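Local coordinates for extracellular protein containing a SCP domain (Bacillus anthracis, PDB 4IFA), which is of unknown function but carries a CAP-type SCP domain of the cysteine-rich secretory protein family and is probably secreted by the bacterium, at residues Y79-Q93 / V96-Q110. Numbering follows the deposited sequence. Where two conformers were deposited one is given.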
ATOM      1  N   TYR A  79      14.467  -5.081   0.595  1.00 26.30           N
ATOM      2  CA  TYR A  79      14.289  -4.589   1.955  1.00 24.78           C
ATOM      3  C   TYR A  79      13.230  -5.445   2.656  1.00 23.45           C
ATOM      4  O   TYR A  79      12.397  -6.096   1.997  1.00 25.04           O
ATOM      5  CB  TYR A  79      13.930  -3.091   2.014  1.00 24.10           C
ATOM      6  CG  TYR A  79      12.702  -2.710   1.205  1.00 22.16           C
ATOM      7  CD1 TYR A  79      11.408  -2.923   1.696  1.00 22.08           C
ATOM      8  CD2 TYR A  79      12.829  -2.163  -0.077  1.00 22.12           C
ATOM      9  CE1 TYR A  79      10.287  -2.584   0.940  1.00 21.85           C
ATOM     10  CE2 TYR A  79      11.700  -1.821  -0.823  1.00 21.75           C
ATOM     11  CZ  TYR A  79      10.462  -2.058  -0.319  1.00 21.89           C
ATOM     12  OH  TYR A  79       9.348  -1.725  -1.063  1.00 21.54           O
ATOM     13  N   GLU A  80      13.284  -5.463   3.978  1.00 24.19           N
ATOM     14  CA  GLU A  80      12.286  -6.094   4.833  1.00 24.84           C
ATOM     15  C   GLU A  80      11.397  -4.978   5.377  1.00 23.34           C
ATOM     16  O   GLU A  80      11.868  -3.893   5.783  1.00 23.22           O
ATOM     17  CB  GLU A  80      12.937  -6.824   6.013  1.00 26.18           C
ATOM     18  CG  GLU A  80      13.744  -8.051   5.678  1.00 29.06           C
ATOM     19  CD  GLU A  80      14.408  -8.588   6.910  1.00 34.71           C
ATOM     20  OE1 GLU A  80      15.470  -8.050   7.302  1.00 40.44           O
ATOM     21  OE2 GLU A  80      13.881  -9.553   7.482  1.00 39.28           O
ATOM     22  N   TRP A  81      10.107  -5.237   5.401  1.00 21.48           N
ATOM     23  CA  TRP A  81       9.172  -4.303   6.004  1.00 20.76           C
ATOM     24  C   TRP A  81       9.100  -4.500   7.504  1.00 21.89           C
ATOM     25  O   TRP A  81       8.884  -5.636   7.992  1.00 23.99           O
ATOM     26  CB  TRP A  81       7.766  -4.448   5.440  1.00 21.32           C
ATOM     27  CG  TRP A  81       7.497  -4.008   4.049  1.00 19.73           C
ATOM     28  CD1 TRP A  81       7.131  -4.803   2.981  1.00 21.36           C
ATOM     29  CD2 TRP A  81       7.445  -2.662   3.580  1.00 19.18           C
ATOM     30  NE1 TRP A  81       6.865  -4.018   1.890  1.00 21.56           N
ATOM     31  CE2 TRP A  81       7.014  -2.703   2.233  1.00 20.54           C
ATOM     32  CE3 TRP A  81       7.714  -1.428   4.166  1.00 20.20           C
ATOM     33  CZ2 TRP A  81       6.858  -1.547   1.469  1.00 20.75           C
ATOM     34  CZ3 TRP A  81       7.543  -0.288   3.410  1.00 21.78           C
ATOM     35  CH2 TRP A  81       7.149  -0.364   2.061  1.00 19.48           C
ATOM     36  N   TRP A  82       9.245  -3.410   8.245  1.00 21.18           N
ATOM     37  CA  TRP A  82       9.059  -3.364   9.698  1.00 22.09           C
ATOM     38  C   TRP A  82       7.712  -2.643   9.833  1.00 21.61           C
ATOM     39  O   TRP A  82       7.617  -1.417   9.577  1.00 21.12           O
ATOM     40  CB  TRP A  82      10.178  -2.568  10.370  1.00 23.22           C
ATOM     41  CG  TRP A  82      11.516  -3.222  10.469  1.00 23.55           C
ATOM     42  CD1 TRP A  82      12.078  -4.114   9.607  1.00 25.04           C
ATOM     43  CD2 TRP A  82      12.499  -2.921  11.450  1.00 26.26           C
ATOM     44  NE1 TRP A  82      13.359  -4.438  10.039  1.00 25.68           N
ATOM     45  CE2 TRP A  82      13.636  -3.722  11.173  1.00 25.85           C
ATOM     46  CE3 TRP A  82      12.526  -2.064  12.556  1.00 27.25           C
ATOM     47  CZ2 TRP A  82      14.797  -3.680  11.963  1.00 28.88           C
ATOM     48  CZ3 TRP A  82      13.668  -2.048  13.357  1.00 28.77           C
ATOM     49  CH2 TRP A  82      14.798  -2.824  13.040  1.00 27.55           C
ATOM     50  N   VAL A  83       6.685  -3.343  10.296  1.00 21.07           N
ATOM     51  CA  VAL A  83       5.322  -2.818  10.288  1.00 21.07           C
ATOM     52  C   VAL A  83       4.880  -2.413  11.684  1.00 21.67           C
ATOM     53  O   VAL A  83       4.931  -3.209  12.612  1.00 21.91           O
ATOM     54  CB  VAL A  83       4.360  -3.909   9.792  1.00 20.45           C
ATOM     55  CG1 VAL A  83       2.932  -3.413   9.739  1.00 21.63           C
ATOM     56  CG2 VAL A  83       4.782  -4.355   8.396  1.00 23.76           C
ATOM     57  N   TYR A  84       4.408  -1.178  11.812  1.00 19.47           N
ATOM     58  CA  TYR A  84       3.862  -0.607  13.038  1.00 19.18           C
ATOM     59  C   TYR A  84       2.358  -0.383  12.833  1.00 19.77           C
ATOM     60  O   TYR A  84       1.931   0.703  12.450  1.00 20.94           O
ATOM     61  CB  TYR A  84       4.580   0.714  13.367  1.00 20.78           C
ATOM     62  CG  TYR A  84       6.041   0.490  13.691  1.00 21.54           C
ATOM     63  CD1 TYR A  84       6.477   0.342  14.996  1.00 22.39           C
ATOM     64  CD2 TYR A  84       6.996   0.400  12.668  1.00 21.31           C
ATOM     65  CE1 TYR A  84       7.828   0.094  15.300  1.00 23.23           C
ATOM     66  CE2 TYR A  84       8.334   0.148  12.949  1.00 22.14           C
ATOM     67  CZ  TYR A  84       8.754   0.033  14.255  1.00 21.03           C
ATOM     68  OH  TYR A  84      10.091  -0.212  14.523  1.00 23.97           O
ATOM     69  N   ASN A  85       1.594  -1.435  13.102  1.00 21.40           N
ATOM     70  CA  ASN A  85       0.142  -1.418  12.812  1.00 21.49           C
ATOM     71  C   ASN A  85      -0.752  -1.535  14.029  1.00 25.70           C
ATOM     72  O   ASN A  85      -1.952  -1.674  13.860  1.00 27.66           O
ATOM     73  CB  ASN A  85      -0.210  -2.582  11.867  1.00 22.30           C
ATOM     74  CG  ASN A  85      -0.044  -3.931  12.528  1.00 25.66           C
ATOM     75  OD1 ASN A  85       0.655  -4.034  13.531  1.00 25.60           O
ATOM     76  ND2 ASN A  85      -0.666  -4.981  11.992  1.00 24.38           N
ATOM     77  N   GLN A  86      -0.229  -1.439  15.232  1.00 26.33           N
ATOM     78  CA  GLN A  86      -1.106  -1.668  16.400  1.00 29.04           C
ATOM     79  C   GLN A  86      -2.063  -0.517  16.724  1.00 28.46           C
ATOM     80  O   GLN A  86      -3.044  -0.703  17.456  1.00 30.34           O
ATOM     81  CB  GLN A  86      -0.312  -2.176  17.606  1.00 31.22           C
ATOM     82  CG  GLN A  86       0.370  -3.558  17.349  1.00 36.33           C
ATOM     83  CD  GLN A  86      -0.605  -4.720  17.029  1.00 39.75           C
ATOM     84  OE1 GLN A  86      -1.460  -5.076  17.855  1.00 44.43           O
ATOM     85  NE2 GLN A  86      -0.455  -5.332  15.843  1.00 34.76           N
ATOM     86  N   ASP A  87      -1.796   0.652  16.154  1.00 25.86           N
ATOM     87  CA  ASP A  87      -2.667   1.795  16.288  1.00 25.26           C
ATOM     88  C   ASP A  87      -2.889   2.299  14.882  1.00 24.11           C
ATOM     89  O   ASP A  87      -1.990   2.900  14.257  1.00 23.44           O
ATOM     90  CB  ASP A  87      -2.012   2.871  17.160  1.00 25.86           C
ATOM     91  CG  ASP A  87      -2.868   4.121  17.312  1.00 29.98           C
ATOM     92  OD1 ASP A  87      -3.848   4.334  16.562  1.00 31.09           O
ATOM     93  OD2 ASP A  87      -2.526   4.905  18.242  1.00 35.18           O
ATOM     94  N   LEU A  88      -4.112   2.125  14.374  1.00 24.63           N
ATOM     95  CA  LEU A  88      -4.400   2.524  12.990  1.00 25.04           C
ATOM     96  C   LEU A  88      -4.197   4.016  12.721  1.00 22.94           C
ATOM     97  O   LEU A  88      -3.861   4.373  11.594  1.00 24.03           O
ATOM     98  CB  LEU A  88      -5.779   2.048  12.499  1.00 27.60           C
ATOM     99  CG  LEU A  88      -5.934   0.522  12.321  1.00 31.77           C
ATOM    100  CD1 LEU A  88      -7.283   0.247  11.641  1.00 37.42           C
ATOM    101  CD2 LEU A  88      -4.762  -0.195  11.561  1.00 35.23           C
ATOM    102  N   ALA A  89      -4.336   4.868  13.738  1.00 22.89           N
ATOM    103  CA  ALA A  89      -4.122   6.318  13.576  1.00 22.13           C
ATOM    104  C   ALA A  89      -2.655   6.681  13.366  1.00 20.03           C
ATOM    105  O   ALA A  89      -2.325   7.793  12.930  1.00 20.55           O
ATOM    106  CB  ALA A  89      -4.660   7.066  14.796  1.00 24.12           C
ATOM    107  N   GLN A  90      -1.757   5.746  13.720  1.00 20.50           N
ATOM    108  CA  GLN A  90      -0.286   5.939  13.669  1.00 20.30           C
ATOM    109  C   GLN A  90       0.415   4.994  12.666  1.00 19.38           C
ATOM    110  O   GLN A  90       1.627   4.787  12.696  1.00 20.02           O
ATOM    111  CB  GLN A  90       0.329   5.776  15.066  1.00 22.07           C
ATOM    112  CG  GLN A  90      -0.283   6.651  16.131  1.00 24.83           C
ATOM    113  CD  GLN A  90      -0.042   8.126  15.941  1.00 26.92           C
ATOM    114  OE1 GLN A  90       0.866   8.549  15.225  1.00 31.04           O
ATOM    115  NE2 GLN A  90      -0.858   8.937  16.610  1.00 33.67           N
ATOM    116  N   TYR A  91      -0.352   4.380  11.763  1.00 17.76           N
ATOM    117  CA  TYR A  91       0.194   3.319  10.904  1.00 17.86           C
ATOM    118  C   TYR A  91       1.316   3.796  10.045  1.00 17.52           C
ATOM    119  O   TYR A  91       1.196   4.789   9.300  1.00 18.78           O
ATOM    120  CB  TYR A  91      -0.917   2.723   9.992  1.00 18.06           C
ATOM    121  CG  TYR A  91      -0.489   1.529   9.174  1.00 17.02           C
ATOM    122  CD1 TYR A  91      -0.911   0.274   9.518  1.00 20.07           C
ATOM    123  CD2 TYR A  91       0.382   1.659   8.110  1.00 17.48           C
ATOM    124  CE1 TYR A  91      -0.483  -0.857   8.821  1.00 21.07           C
ATOM    125  CE2 TYR A  91       0.846   0.542   7.403  1.00 18.30           C
ATOM    126  CZ  TYR A  91       0.411  -0.712   7.774  1.00 19.26           C
ATOM    127  OH  TYR A  91       0.811  -1.831   7.072  1.00 21.25           O
ATOM    128  N   VAL A  92       2.451   3.097  10.176  1.00 18.60           N
ATOM    129  CA  VAL A  92       3.592   3.300   9.324  1.00 19.11           C
ATOM    130  C   VAL A  92       4.329   1.967   9.188  1.00 18.73           C
ATOM    131  O   VAL A  92       4.278   1.107  10.092  1.00 18.95           O
ATOM    132  CB  VAL A  92       4.545   4.394   9.850  1.00 20.66           C
ATOM    133  CG1 VAL A  92       5.054   4.096  11.218  1.00 23.82           C
ATOM    134  CG2 VAL A  92       5.723   4.634   8.885  1.00 21.20           C
ATOM    135  N   GLN A  93       4.935   1.779   8.024  1.00 18.47           N
ATOM    136  CA  GLN A  93       5.819   0.622   7.799  1.00 19.15           C
ATOM    137  C   GLN A  93       7.079   1.143   7.144  1.00 19.63           C
ATOM    138  O   GLN A  93       7.054   1.998   6.252  1.00 19.90           O
ATOM    139  CB  GLN A  93       5.113  -0.450   6.950  1.00 19.65           C
ATOM    140  CG  GLN A  93       4.590   0.026   5.613  1.00 19.84           C
ATOM    141  CD  GLN A  93       3.777  -1.040   4.868  1.00 20.06           C
ATOM    142  OE1 GLN A  93       2.816  -1.566   5.426  1.00 21.94           O
ATOM    143  NE2 GLN A  93       4.123  -1.324   3.607  1.00 19.62           N
ATOM    144  N   VAL A  96      13.783  -1.781   5.589  1.00 21.61           N
ATOM    145  CA  VAL A  96      15.157  -1.879   6.055  1.00 23.29           C
ATOM    146  C   VAL A  96      15.946  -2.843   5.168  1.00 24.52           C
ATOM    147  O   VAL A  96      15.544  -4.002   4.971  1.00 24.58           O
ATOM    148  CB  VAL A  96      15.161  -2.360   7.530  1.00 23.43           C
ATOM    149  CG1 VAL A  96      16.551  -2.587   8.035  1.00 25.86           C
ATOM    150  CG2 VAL A  96      14.428  -1.392   8.454  1.00 26.08           C
ATOM    151  N   ALA A  97      17.094  -2.391   4.692  1.00 25.67           N
ATOM    152  CA  ALA A  97      17.998  -3.183   3.836  1.00 27.62           C
ATOM    153  C   ALA A  97      19.377  -2.969   4.389  1.00 29.39           C
ATOM    154  O   ALA A  97      19.830  -1.830   4.523  1.00 29.90           O
ATOM    155  CB  ALA A  97      17.913  -2.690   2.377  1.00 27.14           C
ATOM    156  N   GLU A  98      20.077  -4.065   4.689  0.50 31.03           N
ATOM    157  CA  GLU A  98      21.423  -3.994   5.262  0.50 33.35           C
ATOM    158  C   GLU A  98      21.500  -2.964   6.393  0.50 32.18           C
ATOM    159  O   GLU A  98      22.367  -2.077   6.405  0.50 34.27           O
ATOM    160  CB  GLU A  98      22.444  -3.694   4.171  0.50 34.23           C
ATOM    161  CG  GLU A  98      22.421  -4.744   3.076  0.50 38.63           C
ATOM    162  CD  GLU A  98      23.352  -4.423   1.925  0.50 42.37           C
ATOM    163  OE1 GLU A  98      24.383  -3.759   2.151  0.50 44.72           O
ATOM    164  OE2 GLU A  98      23.039  -4.849   0.793  0.50 46.76           O
ATOM    165  N   ARG A  99      20.557  -3.096   7.323  1.00 31.20           N
ATOM    166  CA  ARG A  99      20.466  -2.251   8.526  1.00 29.52           C
ATOM    167  C   ARG A  99      20.359  -0.747   8.289  1.00 29.37           C
ATOM    168  O   ARG A  99      20.733   0.049   9.140  1.00 30.99           O
ATOM    169  CB  ARG A  99      21.528  -2.627   9.576  1.00 32.61           C
ATOM    170  CG  ARG A  99      21.366  -4.085  10.067  1.00 34.73           C
ATOM    171  CD  ARG A  99      21.851  -4.246  11.454  1.00 39.17           C
ATOM    172  NE  ARG A  99      21.786  -5.645  11.868  1.00 40.02           N
ATOM    173  CZ  ARG A  99      21.780  -6.053  13.126  1.00 37.71           C
ATOM    174  NH1 ARG A  99      21.781  -5.177  14.122  1.00 41.79           N
ATOM    175  NH2 ARG A  99      21.743  -7.352  13.393  1.00 37.88           N
ATOM    176  N   LYS A 100      19.864  -0.378   7.108  0.50 28.79           N
ATOM    177  CA  LYS A 100      19.602   1.028   6.760  0.50 27.17           C
ATOM    178  C   LYS A 100      18.139   1.183   6.355  0.50 25.75           C
ATOM    179  O   LYS A 100      17.566   0.274   5.728  0.50 25.02           O
ATOM    180  CB  LYS A 100      20.492   1.496   5.604  0.50 27.76           C
ATOM    181  CG  LYS A 100      21.997   1.467   5.877  0.50 29.10           C
ATOM    182  CD  LYS A 100      22.420   2.314   7.087  0.50 33.67           C
ATOM    183  CE  LYS A 100      22.210   3.821   6.885  0.50 35.83           C
ATOM    184  NZ  LYS A 100      22.715   4.665   8.021  0.50 35.83           N
ATOM    185  N   VAL A 101      17.536   2.321   6.713  1.00 25.22           N
ATOM    186  CA  VAL A 101      16.147   2.623   6.367  1.00 24.59           C
ATOM    187  C   VAL A 101      16.131   3.228   4.959  1.00 23.25           C
ATOM    188  O   VAL A 101      16.730   4.282   4.740  1.00 25.55           O
ATOM    189  CB  VAL A 101      15.467   3.536   7.382  1.00 24.13           C
ATOM    190  CG1 VAL A 101      14.050   3.827   6.927  1.00 23.56           C
ATOM    191  CG2 VAL A 101      15.445   2.910   8.781  1.00 26.21           C
ATOM    192  N   VAL A 102      15.523   2.534   4.006  1.00 23.71           N
ATOM    193  CA  VAL A 102      15.525   2.919   2.598  1.00 23.57           C
ATOM    194  C   VAL A 102      14.174   3.385   2.046  1.00 22.98           C
ATOM    195  O   VAL A 102      14.127   4.007   0.993  1.00 23.35           O
ATOM    196  CB  VAL A 102      16.093   1.774   1.701  1.00 23.53           C
ATOM    197  CG1 VAL A 102      17.541   1.417   2.149  1.00 25.18           C
ATOM    198  CG2 VAL A 102      15.215   0.531   1.632  1.00 24.79           C
ATOM    199  N   THR A 103      13.102   3.106   2.768  1.00 20.55           N
ATOM    200  CA  THR A 103      11.750   3.463   2.338  1.00 19.92           C
ATOM    201  C   THR A 103      10.819   3.448   3.510  1.00 19.00           C
ATOM    202  O   THR A 103      11.148   2.901   4.559  1.00 21.07           O
ATOM    203  CB  THR A 103      11.295   2.478   1.214  1.00 19.34           C
ATOM    204  OG1 THR A 103      10.056   2.902   0.594  1.00 19.88           O
ATOM    205  CG2 THR A 103      11.098   1.075   1.718  1.00 21.22           C
ATOM    206  N   ALA A 104       9.642   4.070   3.356  1.00 18.96           N
ATOM    207  CA  ALA A 104       8.582   3.975   4.368  1.00 18.25           C
ATOM    208  C   ALA A 104       7.269   4.298   3.701  1.00 19.45           C
ATOM    209  O   ALA A 104       7.244   5.069   2.753  1.00 20.37           O
ATOM    210  CB  ALA A 104       8.812   4.926   5.569  1.00 20.23           C
ATOM    211  N   TYR A 105       6.199   3.710   4.213  1.00 18.32           N
ATOM    212  CA  TYR A 105       4.860   4.051   3.785  1.00 17.73           C
ATOM    213  C   TYR A 105       4.050   4.451   5.017  1.00 17.72           C
ATOM    214  O   TYR A 105       3.901   3.684   5.978  1.00 18.06           O
ATOM    215  CB  TYR A 105       4.171   2.879   3.075  1.00 18.10           C
ATOM    216  CG  TYR A 105       2.769   3.231   2.644  1.00 18.67           C
ATOM    217  CD1 TYR A 105       2.563   4.174   1.668  1.00 20.39           C
ATOM    218  CD2 TYR A 105       1.638   2.646   3.240  1.00 19.81           C
ATOM    219  CE1 TYR A 105       1.294   4.547   1.256  1.00 21.41           C
ATOM    220  CE2 TYR A 105       0.342   3.050   2.821  1.00 18.65           C
ATOM    221  CZ  TYR A 105       0.207   3.980   1.842  1.00 19.20           C
ATOM    222  OH  TYR A 105      -1.067   4.360   1.370  1.00 22.57           O
ATOM    223  N   VAL A 106       3.493   5.667   4.955  1.00 17.50           N
ATOM    224  CA  VAL A 106       2.652   6.264   5.986  1.00 17.29           C
ATOM    225  C   VAL A 106       1.196   6.218   5.598  1.00 16.88           C
ATOM    226  O   VAL A 106       0.838   6.684   4.513  1.00 17.64           O
ATOM    227  CB  VAL A 106       3.060   7.756   6.207  1.00 17.22           C
ATOM    228  CG1 VAL A 106       2.099   8.414   7.209  1.00 17.96           C
ATOM    229  CG2 VAL A 106       4.510   7.845   6.677  1.00 18.76           C
ATOM    230  N   ALA A 107       0.355   5.635   6.466  1.00 16.99           N
ATOM    231  CA  ALA A 107      -1.106   5.637   6.267  1.00 17.22           C
ATOM    232  C   ALA A 107      -1.874   6.211   7.442  1.00 17.64           C
ATOM    233  O   ALA A 107      -3.028   6.590   7.292  1.00 19.44           O
ATOM    234  CB  ALA A 107      -1.581   4.191   6.001  1.00 19.20           C
ATOM    235  N   GLY A 108      -1.304   6.275   8.636  1.00 17.74           N
ATOM    236  CA  GLY A 108      -2.030   6.762   9.793  1.00 18.92           C
ATOM    237  C   GLY A 108      -2.352   8.231   9.698  1.00 18.80           C
ATOM    238  O   GLY A 108      -1.476   9.054   9.384  1.00 19.03           O
ATOM    239  N   GLU A 109      -3.608   8.562   9.986  0.50 19.29           N
ATOM    240  CA  GLU A 109      -4.090   9.915   9.874  0.50 20.49           C
ATOM    241  C   GLU A 109      -3.334  10.929  10.704  0.50 20.16           C
ATOM    242  O   GLU A 109      -3.229  12.101  10.310  0.50 21.40           O
ATOM    243  CB  GLU A 109      -5.591   9.979  10.219  0.50 21.18           C
ATOM    244  CG  GLU A 109      -6.203  11.363   9.983  0.50 23.34           C
ATOM    245  CD  GLU A 109      -7.742  11.403  10.012  0.50 27.08           C
ATOM    246  OE1 GLU A 109      -8.295  12.395  10.544  0.50 25.21           O
ATOM    247  OE2 GLU A 109      -8.399  10.480   9.472  0.50 27.45           O
ATOM    248  N   GLN A 110      -2.755  10.479  11.823  1.00 20.00           N
ATOM    249  CA  GLN A 110      -2.065  11.373  12.730  1.00 21.22           C
ATOM    250  C   GLN A 110      -0.559  11.407  12.544  1.00 20.88           C
ATOM    251  O   GLN A 110       0.143  12.161  13.257  1.00 23.29           O
ATOM    252  CB  GLN A 110      -2.395  11.001  14.184  1.00 23.97           C
ATOM    253  CG  GLN A 110      -3.863  11.171  14.537  1.00 26.27           C
ATOM    254  CD  GLN A 110      -4.422  12.538  14.200  1.00 33.88           C
ATOM    255  OE1 GLN A 110      -3.804  13.563  14.492  1.00 39.54           O
ATOM    256  NE2 GLN A 110      -5.601  12.565  13.567  1.00 38.92           N
TER
HETATM  257  O   HOH W   1       8.391   1.127  -0.843  1.00 22.34           O
HETATM  258  O   HOH W   2      16.821  -6.239   6.185  1.00 32.65           O
HETATM  259  O   HOH W   3      -5.718   6.389  10.439  1.00 22.13           O
HETATM  260  O   HOH W   4       1.551  11.836  15.586  1.00 37.89           O
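Thr103 sets its methyl CG2 over the middle of the Tyr79 ring, 3.7 Å from the ring centroid, a CH-pi contact 8° off the ring normal. OG1 stands anti to the backbone N (chi1 -171°), which leaves CG2 to face the ring; threonine suits the place because its methyl covers the ring while its hydroxyl meets Tyr182 O and accepts from a water also bound to Tyr79 OH. Tyr79 turns its edge to Trp81, CE1 above one face toward the rim, and Gln93 NE2 lies above the opposite face, while Tyr91 OH donates to Gln93 OE1 (2.6 Å), fixing the amide's rotation. Here the antiparallel sheet packs on helix 210-234, where Gln223 OE1 accepts from Gln93 NE2. Two successive beta hairpins of the CAP-associated N-terminal region, 80-84 with 92-97 and 92-97 with 100-106, build this part of the sheet; Glu80 and Val96 form a hydrogen-bonded pair, as do Gln93 and Tyr105, and at a classic beta bulge Val102 and Thr103 together face one residue of the neighbouring strand. Val96, branched at CB, suits the strand and lays CG2 over the five-membered ring of Trp82, 3.6 Å from its centroid. Where the second hairpin opens, Tyr91 O accepts from both Ala107 N and Gly108 N, and Gly108, without a side chain, lies close against the backbone of 88-91, its CA 3.5 Å from Leu88 O. Beyond it the contact turns looser and wetter: Gln110 N reaches Ala89 O at 2.9 Å, but Gln90 NE2 merely touches Gln110 CB (3.5 Å), and one water bridges Leu88 O to Glu109 N.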